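Local coordinates for protein beta-glucoside phosphorylase BglX (Unidentified, PDB 5VQE) that probably cleaves beta-glucosides by phosphorolysis, as a glycoside hydrolase family 3 enzyme, and binds 2-deoxy-2-fluoroglucose in its active-site pocket, at residues L93-G97 with T108-P113; E130-E135 with K379-W383; P404-Q408 with K440-I444; D468-A474 with P505-F511. The contacts are given in a common frame with arbitrary orientation. Residue numbers count along the deposited sequence, not the author numbering.

Contact 1. Residues L93-G97 with T108-P113; sequences LERGG and TYVASP
Two limbs of the long loop that follows strand 88-91 in the TIM-barrel-type domain of this family 3 enzyme double back on each other, running roughly antiparallel (end-to-end directions 166° apart). They are joined by a single beta bridge, Gly96 with Tyr109 (CA-CA 5.2 Å). The carbonyl Arg95 O accepts Val110 N at 2.8 Å and, weakly, Ala111 N at 3.4 Å. Gly96, at phi/psi 120/-158, lies against the opposite backbone, its CA 3.4 Å from Thr108 O in a CA-H...O contact; a CB here would strike that oxygen and Val110 CG2, so only glycine fits.

Arg95 supplies the largest side-chain contact. With chi1 m and chi2 and chi3 both t its extended chain crosses 108-113 obliquely, its CB 3.1 Å from Ala111 O, and brings the guanidinium to Tyr109 and Ser112, whose CB lies over one face, 3.7 Å from Arg95 NH1. Glu94, chi1 and chi2 both t, reaches alongside to form a salt bridge from OE1 to Arg95 NE (2.8 Å), while its other oxygen pairs with Arg163, a residue of the sugar pocket. Long, charged side chains thus link this buried loop to the glucose site. Ser112, chi1 p, is the N-cap of helix 113-119; its OG caps Gly115 N and also bonds to Tyr530 O. Tyr109, chi1 t, starts away but swings its ring back, so that its OH accepts Arg95 NH1 at 2.9 Å.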
loop_
_atom_site.group_PDB
_atom_site.type_symbol
_atom_site.label_atom_id
_atom_site.label_comp_id
_atom_site.label_asym_id
_atom_site.label_seq_id
_atom_site.Cartn_x
_atom_site.Cartn_y
_atom_site.Cartn_z
ATOM N N LEU A 93 4.887 4.576 1.721
ATOM C CA LEU A 93 4.245 5.280 2.834
ATOM C C LEU A 93 2.730 5.199 2.652
ATOM O O LEU A 93 2.066 6.135 2.211
ATOM C CB LEU A 93 4.738 6.715 2.914
ATOM C CG LEU A 93 6.218 6.864 3.248
ATOM C CD1 LEU A 93 6.762 8.145 2.639
ATOM C CD2 LEU A 93 6.438 6.841 4.761
ATOM N N GLU A 94 2.181 4.047 3.036
ATOM C CA GLU A 94 0.801 3.682 2.753
ATOM C C GLU A 94 -0.176 4.151 3.828
ATOM O O GLU A 94 -1.307 4.526 3.508
ATOM C CB GLU A 94 0.717 2.160 2.602
ATOM C CG GLU A 94 -0.632 1.607 2.222
ATOM C CD GLU A 94 -0.620 0.090 2.220
ATOM O OE1 GLU A 94 -0.961 -0.515 3.264
ATOM O OE2 GLU A 94 -0.229 -0.494 1.187
ATOM N N ARG A 95 0.242 4.139 5.098
ATOM C CA ARG A 95 -0.660 4.321 6.230
ATOM C C ARG A 95 -0.199 5.431 7.166
ATOM O O ARG A 95 -0.677 5.512 8.311
ATOM C CB ARG A 95 -0.793 3.010 7.004
ATOM C CG ARG A 95 -1.125 1.859 6.090
ATOM C CD ARG A 95 -1.525 0.621 6.838
ATOM N NE ARG A 95 -1.808 -0.451 5.895
ATOM C CZ ARG A 95 -2.454 -1.571 6.193
ATOM N NH1 ARG A 95 -2.895 -1.795 7.431
ATOM N NH2 ARG A 95 -2.655 -2.469 5.236
ATOM N N GLY A 96 0.697 6.291 6.695
ATOM C CA GLY A 96 1.327 7.315 7.506
ATOM C C GLY A 96 2.823 7.088 7.490
ATOM O O GLY A 96 3.331 6.435 6.579
ATOM N N GLY A 97 3.544 7.599 8.484
ATOM C CA GLY A 97 4.966 7.304 8.571
ATOM C C GLY A 97 5.255 5.825 8.741
ATOM O O GLY A 97 6.294 5.338 8.295
ATOM N N THR A 108 4.550 7.570 12.385
ATOM C CA THR A 108 3.177 7.532 12.873
ATOM C C THR A 108 2.329 6.601 12.008
ATOM O O THR A 108 2.151 6.848 10.811
ATOM C CB THR A 108 2.556 8.926 12.875
ATOM O OG1 THR A 108 3.372 9.824 13.636
ATOM C CG2 THR A 108 1.158 8.885 13.474
ATOM N N TYR A 109 1.777 5.561 12.628
ATOM C CA TYR A 109 0.782 4.700 11.988
ATOM C C TYR A 109 -0.586 5.356 12.152
ATOM O O TYR A 109 -1.154 5.353 13.248
ATOM C CB TYR A 109 0.816 3.305 12.614
ATOM C CG TYR A 109 -0.029 2.251 11.911
ATOM C CD1 TYR A 109 -0.821 2.572 10.816
ATOM C CD2 TYR A 109 -0.045 0.937 12.360
ATOM C CE1 TYR A 109 -1.585 1.623 10.186
ATOM C CE2 TYR A 109 -0.813 -0.029 11.726
ATOM C CZ TYR A 109 -1.580 0.327 10.637
ATOM O OH TYR A 109 -2.361 -0.597 9.983
ATOM N N VAL A 110 -1.114 5.932 11.074
ATOM C CA VAL A 110 -2.389 6.641 11.114
ATOM C C VAL A 110 -3.532 5.645 10.963
ATOM O O VAL A 110 -4.286 5.394 11.909
ATOM C CB VAL A 110 -2.458 7.719 10.019
ATOM C CG1 VAL A 110 -3.829 8.402 10.008
ATOM C CG2 VAL A 110 -1.344 8.748 10.215
ATOM N N ALA A 111 -3.671 5.077 9.768
ATOM C CA ALA A 111 -4.762 4.160 9.473
ATOM C C ALA A 111 -4.489 3.490 8.138
ATOM O O ALA A 111 -3.740 4.008 7.304
ATOM C CB ALA A 111 -6.113 4.881 9.431
ATOM N N SER A 112 -5.104 2.323 7.945
ATOM C CA SER A 112 -5.181 1.765 6.605
ATOM C C SER A 112 -5.995 2.710 5.724
ATOM O O SER A 112 -6.814 3.488 6.223
ATOM C CB SER A 112 -5.828 0.379 6.626
ATOM O OG SER A 112 -7.191 0.462 7.032
ATOM N N PRO A 113 -5.788 2.666 4.404
ATOM C CA PRO A 113 -6.635 3.484 3.520
ATOM C C PRO A 113 -8.117 3.185 3.662
ATOM O O PRO A 113 -8.946 4.103 3.570
ATOM C CB PRO A 113 -6.107 3.134 2.123
ATOM C CG PRO A 113 -4.672 2.793 2.356
ATOM C CD PRO A 113 -4.644 2.082 3.683
#

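Contact 2. Residues E130-E135 with K379-W383; sequences EVCASE and KHKKW
Helices 122-138 and 378-391 pack side by side, nearly antiparallel: the axes of their segments 130-135 and 379-383 approach to 11.0 Å (signed crossing angle -156°), and Val131 and His380 are the closest CA pair (6.3 Å). Lys379, at the exposed border, extends toward Glu130; NZ stays 4.4 Å from Glu130 OE1, beyond a salt bridge, and a water held by Glu130 OE2 (2.6 Å) reaches NZ only weakly (3.5 Å). Glu130 OE1 pairs instead with Lys185.

His380, chi1 m, fills the interface. Its ND1 donates to Glu135 OE2 at 2.8 Å, an oxygen that also bonds Thr108 OG1; Val131 CG2 sits over the ring face in a CH-pi contact (4.0 Å to the centroid), and a second water lies 2.9 Å from NE2 and 2.7 Å from Ser134 OG. An imidazole suits this place, combining a flat face with polar edges. One turn later Trp383, chi1 m, meets Val131 CG2 with its edge (CE3, 3.6 Å) and Glu130 CB through CZ3 (4.0 Å), and stacks with His127. Plain packing thus sandwiches helix 122-138 of the barrel-type family 3 domain between helix 169-184, touched by Cys132 and Ala133, and helix 378-391, which leads into strand 393-397 of the six-stranded sheet.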
loop_
_atom_site.group_PDB
_atom_site.type_symbol
_atom_site.label_atom_id
_atom_site.label_comp_id
_atom_site.label_asym_id
_atom_site.label_seq_id
_atom_site.Cartn_x
_atom_site.Cartn_y
_atom_site.Cartn_z
ATOM N N GLU A 130 -0.629 14.006 4.249
ATOM C CA GLU A 130 0.269 14.923 4.942
ATOM C C GLU A 130 1.209 14.179 5.882
ATOM O O GLU A 130 2.409 14.465 5.925
ATOM C CB GLU A 130 -0.527 15.981 5.718
ATOM C CG GLU A 130 -1.103 17.068 4.853
ATOM C CD GLU A 130 -1.212 18.406 5.576
ATOM O OE1 GLU A 130 -0.206 18.861 6.152
ATOM O OE2 GLU A 130 -2.300 19.010 5.549
ATOM N N VAL A 131 0.691 13.227 6.660
ATOM C CA VAL A 131 1.568 12.503 7.581
ATOM C C VAL A 131 2.621 11.734 6.801
ATOM O O VAL A 131 3.810 11.750 7.140
ATOM C CB VAL A 131 0.765 11.566 8.500
ATOM C CG1 VAL A 131 1.714 10.768 9.403
ATOM C CG2 VAL A 131 -0.212 12.361 9.340
ATOM N N CYS A 132 2.198 11.037 5.746
ATOM C CA CYS A 132 3.150 10.264 4.957
ATOM C C CYS A 132 4.261 11.157 4.425
ATOM O O CYS A 132 5.451 10.855 4.575
ATOM C CB CYS A 132 2.441 9.571 3.796
ATOM S SG CYS A 132 1.173 8.360 4.246
ATOM N N ALA A 133 3.887 12.258 3.784
ATOM C CA ALA A 133 4.861 13.112 3.127
ATOM C C ALA A 133 5.625 13.961 4.133
ATOM O O ALA A 133 6.832 14.192 3.965
ATOM C CB ALA A 133 4.157 13.987 2.094
ATOM N N SER A 134 4.947 14.434 5.179
ATOM C CA SER A 134 5.626 15.219 6.202
ATOM C C SER A 134 6.717 14.401 6.877
ATOM O O SER A 134 7.863 14.854 7.003
ATOM C CB SER A 134 4.619 15.728 7.234
ATOM O OG SER A 134 5.284 16.457 8.243
ATOM N N GLU A 135 6.383 13.187 7.318
ATOM C CA GLU A 135 7.371 12.359 8.008
ATOM C C GLU A 135 8.399 11.799 7.032
ATOM O O GLU A 135 9.598 11.763 7.335
ATOM C CB GLU A 135 6.649 11.253 8.779
ATOM C CG GLU A 135 5.674 11.836 9.808
ATOM C CD GLU A 135 5.202 10.844 10.841
ATOM O OE1 GLU A 135 5.438 9.630 10.660
ATOM O OE2 GLU A 135 4.603 11.285 11.850
ATOM N N LYS A 379 0.321 16.617 16.494
ATOM C CA LYS A 379 -0.641 16.812 15.412
ATOM C C LYS A 379 -0.941 15.495 14.701
ATOM O O LYS A 379 -2.106 15.157 14.455
ATOM C CB LYS A 379 -0.094 17.853 14.425
ATOM C CG LYS A 379 -0.993 18.180 13.243
ATOM C CD LYS A 379 -0.231 18.994 12.181
ATOM C CE LYS A 379 -1.093 20.105 11.597
ATOM N NZ LYS A 379 -0.669 20.527 10.225
ATOM N N HIS A 380 0.102 14.735 14.362
ATOM C CA HIS A 380 -0.101 13.498 13.618
ATOM C C HIS A 380 -0.813 12.451 14.466
ATOM O O HIS A 380 -1.716 11.760 13.978
ATOM C CB HIS A 380 1.237 12.966 13.117
ATOM C CG HIS A 380 1.895 13.860 12.112
ATOM N ND1 HIS A 380 3.148 13.610 11.596
ATOM C CD2 HIS A 380 1.466 15.002 11.525
ATOM C CE1 HIS A 380 3.464 14.564 10.738
ATOM N NE2 HIS A 380 2.461 15.419 10.675
ATOM N N LYS A 381 -0.432 12.328 15.741
ATOM C CA LYS A 381 -1.113 11.390 16.626
ATOM C C LYS A 381 -2.574 11.775 16.800
ATOM O O LYS A 381 -3.452 10.907 16.869
ATOM C CB LYS A 381 -0.404 11.340 17.978
ATOM C CG LYS A 381 1.042 10.864 17.903
ATOM N N LYS A 382 -2.851 13.082 16.857
ATOM C CA LYS A 382 -4.221 13.564 16.985
ATOM C C LYS A 382 -5.068 13.167 15.780
ATOM O O LYS A 382 -6.215 12.734 15.933
ATOM C CB LYS A 382 -4.208 15.083 17.156
ATOM C CG LYS A 382 -5.579 15.732 17.229
ATOM C CD LYS A 382 -5.464 17.234 17.511
ATOM N N TRP A 383 -4.525 13.316 14.573
ATOM C CA TRP A 383 -5.260 12.918 13.375
ATOM C C TRP A 383 -5.559 11.425 13.378
ATOM O O TRP A 383 -6.632 11.001 12.937
ATOM C CB TRP A 383 -4.466 13.289 12.122
ATOM C CG TRP A 383 -4.496 14.740 11.769
ATOM C CD1 TRP A 383 -5.409 15.665 12.173
ATOM C CD2 TRP A 383 -3.563 15.436 10.928
ATOM N NE1 TRP A 383 -5.105 16.897 11.637
ATOM C CE2 TRP A 383 -3.977 16.781 10.870
ATOM C CE3 TRP A 383 -2.419 15.053 10.226
ATOM C CZ2 TRP A 383 -3.289 17.739 10.136
ATOM C CZ3 TRP A 383 -1.742 15.998 9.500
ATOM C CH2 TRP A 383 -2.174 17.331 9.460
HETATM O O HOH W 1 -2.966 20.438 7.587
HETATM O O HOH W 2 3.365 17.881 9.540
#

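Contact 3. Residues P404-Q408 with K440-I444; sequences PLSPQ and KEGFI
A Schellman motif ends helix 429-441 in the C-terminal part of the chain, and the aromatic residue just beyond it packs on a proline-rich loop that leads into strand 412-419. Gly442 is the first residue to leave helical angles; its phi/psi of 111/3 would jam a side chain against the preceding carbonyl, and a CB would also crowd Pro407 CG, so glycine suits both the turn and the contact. The chain then straightens through Phe443 (-81/149) toward strand 444-447.

The loop 404-408 begins with a cis peptide bond before Pro404 and stays extended through Leu405 and Ser406 before bending at Pro407 (-55/-23). Ser406, chi1 t, forms an ST turn, OG accepting Gln408 N at 3.0 Å. The closest CA pair is Pro407 with Phe443, 5.3 Å. Phe443, chi1 m and chi2 -76°, turns its ring to the loop, where CE1 is 3.3 Å from Pro407 N and CZ is 3.8 Å from Leu405 CB. Proline is well suited to meet it, being a rigid, puckered apolar ring whose polarised C-H groups can lie against the aromatic face. Phe443 also touches Ile413 and Met545. Pro407 CG lies 3.5 Å from Glu441 O, at the helix end, whereas the Glu441 carboxylate turns to Arg547. The same Pro407 CG rests 3.9 Å from the Phe443 ring centroid, only 8° off the ring normal, a CH-pi contact.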
loop_
_atom_site.group_PDB
_atom_site.type_symbol
_atom_site.label_atom_id
_atom_site.label_comp_id
_atom_site.label_asym_id
_atom_site.label_seq_id
_atom_site.Cartn_x
_atom_site.Cartn_y
_atom_site.Cartn_z
ATOM N N PRO A 404 -24.300 -0.844 25.126
ATOM C CA PRO A 404 -22.874 -0.814 25.463
ATOM C C PRO A 404 -22.486 -1.880 26.485
ATOM O O PRO A 404 -23.309 -2.264 27.321
ATOM C CB PRO A 404 -22.684 0.587 26.047
ATOM C CG PRO A 404 -24.005 0.936 26.610
ATOM C CD PRO A 404 -25.023 0.297 25.721
ATOM N N LEU A 405 -21.242 -2.345 26.414
ATOM C CA LEU A 405 -20.752 -3.322 27.376
ATOM C C LEU A 405 -20.669 -2.709 28.769
ATOM O O LEU A 405 -20.431 -1.506 28.933
ATOM C CB LEU A 405 -19.381 -3.842 26.957
ATOM C CG LEU A 405 -19.318 -4.508 25.583
ATOM C CD1 LEU A 405 -17.897 -4.953 25.299
ATOM C CD2 LEU A 405 -20.272 -5.697 25.509
ATOM N N SER A 406 -20.873 -3.560 29.779
ATOM C CA SER A 406 -20.800 -3.167 31.166
ATOM C C SER A 406 -20.388 -4.360 32.017
ATOM O O SER A 406 -20.967 -5.446 31.850
ATOM C CB SER A 406 -22.139 -2.633 31.665
ATOM O OG SER A 406 -22.136 -2.558 33.077
ATOM N N PRO A 407 -19.428 -4.200 32.934
ATOM C CA PRO A 407 -19.130 -5.299 33.868
ATOM C C PRO A 407 -20.348 -5.776 34.640
ATOM O O PRO A 407 -20.367 -6.926 35.099
ATOM C CB PRO A 407 -18.078 -4.691 34.804
ATOM C CG PRO A 407 -17.466 -3.585 34.036
ATOM C CD PRO A 407 -18.537 -3.045 33.148
ATOM N N GLN A 408 -21.372 -4.939 34.791
ATOM C CA GLN A 408 -22.575 -5.350 35.502
ATOM C C GLN A 408 -23.539 -6.121 34.612
ATOM O O GLN A 408 -24.536 -6.648 35.116
ATOM C CB GLN A 408 -23.267 -4.128 36.104
ATOM C CG GLN A 408 -22.527 -3.547 37.305
ATOM C CD GLN A 408 -21.253 -2.805 36.929
ATOM O OE1 GLN A 408 -21.206 -2.102 35.918
ATOM N NE2 GLN A 408 -20.210 -2.961 37.745
ATOM N N LYS A 440 -9.189 -2.374 32.963
ATOM C CA LYS A 440 -9.341 -1.064 33.596
ATOM C C LYS A 440 -10.806 -0.674 33.756
ATOM O O LYS A 440 -11.165 -0.016 34.739
ATOM C CB LYS A 440 -8.587 -0.008 32.786
ATOM N N GLU A 441 -11.667 -1.060 32.811
ATOM C CA GLU A 441 -13.093 -0.765 32.911
ATOM C C GLU A 441 -13.798 -1.563 34.003
ATOM O O GLU A 441 -14.935 -1.226 34.348
ATOM C CB GLU A 441 -13.793 -1.045 31.575
ATOM C CG GLU A 441 -13.319 -0.197 30.403
ATOM C CD GLU A 441 -13.617 1.286 30.573
ATOM O OE1 GLU A 441 -14.689 1.633 31.119
ATOM O OE2 GLU A 441 -12.769 2.099 30.153
ATOM N N GLY A 442 -13.173 -2.618 34.528
ATOM C CA GLY A 442 -13.792 -3.471 35.527
ATOM C C GLY A 442 -14.130 -4.869 35.053
ATOM O O GLY A 442 -14.713 -5.640 35.824
ATOM N N PHE A 443 -13.800 -5.230 33.818
ATOM C CA PHE A 443 -14.025 -6.595 33.366
ATOM C C PHE A 443 -12.914 -7.519 33.854
ATOM O O PHE A 443 -11.756 -7.114 34.012
ATOM C CB PHE A 443 -14.097 -6.662 31.838
ATOM C CG PHE A 443 -15.272 -5.932 31.247
ATOM C CD1 PHE A 443 -16.543 -6.475 31.306
ATOM C CD2 PHE A 443 -15.103 -4.710 30.621
ATOM C CE1 PHE A 443 -17.620 -5.808 30.756
ATOM C CE2 PHE A 443 -16.182 -4.042 30.070
ATOM C CZ PHE A 443 -17.432 -4.591 30.136
ATOM N N ILE A 444 -13.278 -8.776 34.093
ATOM C CA ILE A 444 -12.305 -9.846 34.260
ATOM C C ILE A 444 -12.119 -10.501 32.901
ATOM O O ILE A 444 -13.096 -10.916 32.267
ATOM C CB ILE A 444 -12.769 -10.857 35.320
ATOM C CG1 ILE A 444 -12.770 -10.190 36.698
ATOM C CG2 ILE A 444 -11.878 -12.090 35.312
ATOM C CD1 ILE A 444 -13.379 -11.026 37.787
#

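Contact 4. Residues D468-A474 with P505-F511; sequences DLFIYYA and PTLFLSF
Strands 469-474 and 506-510 run parallel (12° between directions, axes 4.7 Å apart), neighbours within a mixed six-stranded sheet. The register pairs Phe470 with Thr506, and so on to Ala474 with Ser510. Phe470 N, Tyr472 N and Ala474 N donate to Pro505 O, Leu507 O and Leu509 O (each 2.9 Å); Phe470 O, Tyr472 O and Ala474 O accept Leu507 N (2.8 Å), Leu509 N (2.9 Å) and Phe511 N (2.8 Å).

One face carries Ile471, Tyr473, Leu507 and Leu509, largely apolar bulk that meets helices 429-441 and 534-544; Ile471 CG2 is 3.9 Å from Leu509 CD1, and the Tyr473 hydroxyl bonds to Ser532. On the other, Phe470, Tyr472, Thr506 and Phe508 gather. Tyr472 (m) and Phe508 (t) have nearly parallel rings slid apart, yet Tyr472 CB reaches Phe508 CD2 at 3.4 Å, and small Ala474 leaves room for Phe508 CZ against its CB (3.5 Å). Tyr473 (t) and Phe511 (m) form an offset stack, centroids 4.0 Å apart, with Tyr473 CE2 3.3 Å from Phe511 CE1.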
loop_
_atom_site.group_PDB
_atom_site.type_symbol
_atom_site.label_atom_id
_atom_site.label_comp_id
_atom_site.label_asym_id
_atom_site.label_seq_id
_atom_site.Cartn_x
_atom_site.Cartn_y
_atom_site.Cartn_z
ATOM N N ASP A 468 -19.232 -14.948 30.732
ATOM C CA ASP A 468 -20.371 -14.118 30.381
ATOM C C ASP A 468 -20.308 -13.590 28.953
ATOM O O ASP A 468 -21.357 -13.246 28.390
ATOM C CB ASP A 468 -20.467 -12.951 31.373
ATOM C CG ASP A 468 -20.553 -13.435 32.816
ATOM O OD1 ASP A 468 -21.525 -14.143 33.134
ATOM O OD2 ASP A 468 -19.633 -13.150 33.611
ATOM N N LEU A 469 -19.121 -13.546 28.348
ATOM C CA LEU A 469 -18.958 -12.934 27.032
ATOM C C LEU A 469 -17.675 -13.439 26.378
ATOM O O LEU A 469 -16.629 -13.515 27.032
ATOM C CB LEU A 469 -18.927 -11.405 27.161
ATOM C CG LEU A 469 -18.624 -10.585 25.901
ATOM C CD1 LEU A 469 -19.755 -10.684 24.885
ATOM C CD2 LEU A 469 -18.365 -9.127 26.295
ATOM N N PHE A 470 -17.763 -13.783 25.094
ATOM C CA PHE A 470 -16.601 -14.002 24.244
ATOM C C PHE A 470 -16.357 -12.727 23.447
ATOM O O PHE A 470 -17.300 -12.165 22.883
ATOM C CB PHE A 470 -16.827 -15.158 23.257
ATOM C CG PHE A 470 -16.617 -16.537 23.828
ATOM C CD1 PHE A 470 -15.342 -17.064 23.972
ATOM C CD2 PHE A 470 -17.701 -17.327 24.163
ATOM C CE1 PHE A 470 -15.153 -18.350 24.465
ATOM C CE2 PHE A 470 -17.522 -18.617 24.659
ATOM C CZ PHE A 470 -16.249 -19.124 24.815
ATOM N N ILE A 471 -15.101 -12.292 23.368
ATOM C CA ILE A 471 -14.702 -11.222 22.459
ATOM C C ILE A 471 -13.592 -11.739 21.558
ATOM O O ILE A 471 -12.609 -12.307 22.047
ATOM C CB ILE A 471 -14.238 -9.956 23.201
ATOM C CG1 ILE A 471 -15.356 -9.437 24.112
ATOM C CG2 ILE A 471 -13.838 -8.884 22.170
ATOM C CD1 ILE A 471 -15.049 -8.100 24.784
ATOM N N TYR A 472 -13.741 -11.524 20.247
ATOM C CA TYR A 472 -12.718 -11.883 19.265
ATOM C C TYR A 472 -11.953 -10.651 18.787
ATOM O O TYR A 472 -12.558 -9.639 18.420
ATOM C CB TYR A 472 -13.345 -12.601 18.068
ATOM C CG TYR A 472 -13.697 -14.030 18.391
ATOM C CD1 TYR A 472 -14.822 -14.332 19.132
ATOM C CD2 TYR A 472 -12.881 -15.071 17.985
ATOM C CE1 TYR A 472 -15.135 -15.633 19.451
ATOM C CE2 TYR A 472 -13.188 -16.377 18.299
ATOM C CZ TYR A 472 -14.319 -16.650 19.031
ATOM O OH TYR A 472 -14.633 -17.951 19.358
ATOM N N TYR A 473 -10.619 -10.744 18.802
ATOM C CA TYR A 473 -9.728 -9.728 18.244
ATOM C C TYR A 473 -9.086 -10.349 17.006
ATOM O O TYR A 473 -8.172 -11.170 17.121
ATOM C CB TYR A 473 -8.682 -9.296 19.266
ATOM C CG TYR A 473 -7.893 -8.064 18.887
ATOM C CD1 TYR A 473 -6.976 -8.088 17.838
ATOM C CD2 TYR A 473 -8.051 -6.875 19.594
ATOM C CE1 TYR A 473 -6.250 -6.959 17.496
ATOM C CE2 TYR A 473 -7.331 -5.747 19.262
ATOM C CZ TYR A 473 -6.437 -5.787 18.213
ATOM O OH TYR A 473 -5.725 -4.658 17.893
ATOM N N ALA A 474 -9.567 -9.960 15.828
ATOM C CA ALA A 474 -9.128 -10.539 14.565
ATOM C C ALA A 474 -8.239 -9.546 13.829
ATOM O O ALA A 474 -8.665 -8.421 13.542
ATOM C CB ALA A 474 -10.327 -10.919 13.698
ATOM N N PRO A 505 -22.981 -15.174 24.847
ATOM C CA PRO A 505 -22.887 -13.998 23.970
ATOM C C PRO A 505 -21.484 -13.846 23.401
ATOM O O PRO A 505 -20.487 -13.974 24.117
ATOM C CB PRO A 505 -23.255 -12.838 24.900
ATOM C CG PRO A 505 -24.127 -13.458 25.944
ATOM C CD PRO A 505 -23.555 -14.829 26.163
ATOM N N THR A 506 -21.407 -13.587 22.096
ATOM C CA THR A 506 -20.131 -13.495 21.397
ATOM C C THR A 506 -20.080 -12.211 20.575
ATOM O O THR A 506 -21.002 -11.918 19.805
ATOM C CB THR A 506 -19.915 -14.723 20.501
ATOM O OG1 THR A 506 -19.892 -15.904 21.311
ATOM C CG2 THR A 506 -18.598 -14.635 19.751
ATOM N N LEU A 507 -18.998 -11.456 20.749
ATOM C CA LEU A 507 -18.746 -10.215 20.029
ATOM C C LEU A 507 -17.483 -10.385 19.197
ATOM O O LEU A 507 -16.466 -10.862 19.709
ATOM C CB LEU A 507 -18.590 -9.056 21.019
ATOM C CG LEU A 507 -18.051 -7.721 20.504
ATOM C CD1 LEU A 507 -19.052 -7.081 19.569
ATOM C CD2 LEU A 507 -17.751 -6.806 21.687
ATOM N N PHE A 508 -17.544 -10.001 17.919
ATOM C CA PHE A 508 -16.431 -10.190 16.988
ATOM C C PHE A 508 -15.948 -8.833 16.485
ATOM O O PHE A 508 -16.732 -8.063 15.924
ATOM C CB PHE A 508 -16.836 -11.080 15.806
ATOM C CG PHE A 508 -15.665 -11.594 15.018
ATOM C CD1 PHE A 508 -15.011 -10.782 14.108
ATOM C CD2 PHE A 508 -15.203 -12.886 15.203
ATOM C CE1 PHE A 508 -13.922 -11.254 13.397
ATOM C CE2 PHE A 508 -14.122 -13.358 14.495
ATOM C CZ PHE A 508 -13.482 -12.542 13.593
ATOM N N LEU A 509 -14.663 -8.549 16.697
ATOM C CA LEU A 509 -14.021 -7.313 16.269
ATOM C C LEU A 509 -12.938 -7.644 15.251
ATOM O O LEU A 509 -11.992 -8.373 15.568
ATOM C CB LEU A 509 -13.393 -6.582 17.457
ATOM C CG LEU A 509 -14.243 -6.394 18.714
ATOM C CD1 LEU A 509 -13.379 -5.830 19.831
ATOM C CD2 LEU A 509 -15.430 -5.494 18.439
ATOM N N SER A 510 -13.054 -7.093 14.048
ATOM C CA SER A 510 -11.975 -7.155 13.069
ATOM C C SER A 510 -11.207 -5.841 13.074
ATOM O O SER A 510 -11.802 -4.769 12.912
ATOM C CB SER A 510 -12.491 -7.421 11.658
ATOM O OG SER A 510 -11.394 -7.380 10.755
ATOM N N PHE A 511 -9.888 -5.933 13.242
ATOM C CA PHE A 511 -9.003 -4.782 13.136
ATOM C C PHE A 511 -8.231 -4.777 11.818
ATOM O O PHE A 511 -7.200 -4.106 11.700
ATOM C CB PHE A 511 -8.055 -4.744 14.335
ATOM C CG PHE A 511 -8.733 -4.350 15.634
ATOM C CD1 PHE A 511 -9.440 -5.285 16.381
ATOM C CD2 PHE A 511 -8.669 -3.043 16.097
ATOM C CE1 PHE A 511 -10.065 -4.925 17.575
ATOM C CE2 PHE A 511 -9.290 -2.679 17.287
ATOM C CZ PHE A 511 -9.990 -3.629 18.026
HETATM O O HOH W 3 -8.673 -9.064 10.428
#

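How the contacts relate
The four contacts fall into two touching pairs. Contacts 1 and 2 (centres 9 Å apart) meet where helix 378-391 packs on the barrel-type domain: Thr108 OG1 lies 2.6 Å from Glu135 OE2, a probable hydrogen bond, so the carboxylate that receives His380 also holds the loop, and Cys132 SG packs 3.1 Å from Leu93 O. Contact 1 comes close to the sugar, the Glu94 side chain lying about 6 Å from the bound 2-deoxy-2-fluoroglucose. Contacts 3 and 4, centres 14 Å apart, share one hydrophobic layer, where Leu405 CD2 approaches Leu469 CD2 at 4.0 Å. Between the pairs, contacts 1 and 4 come within about 6 Å at their nearest atoms, without touching.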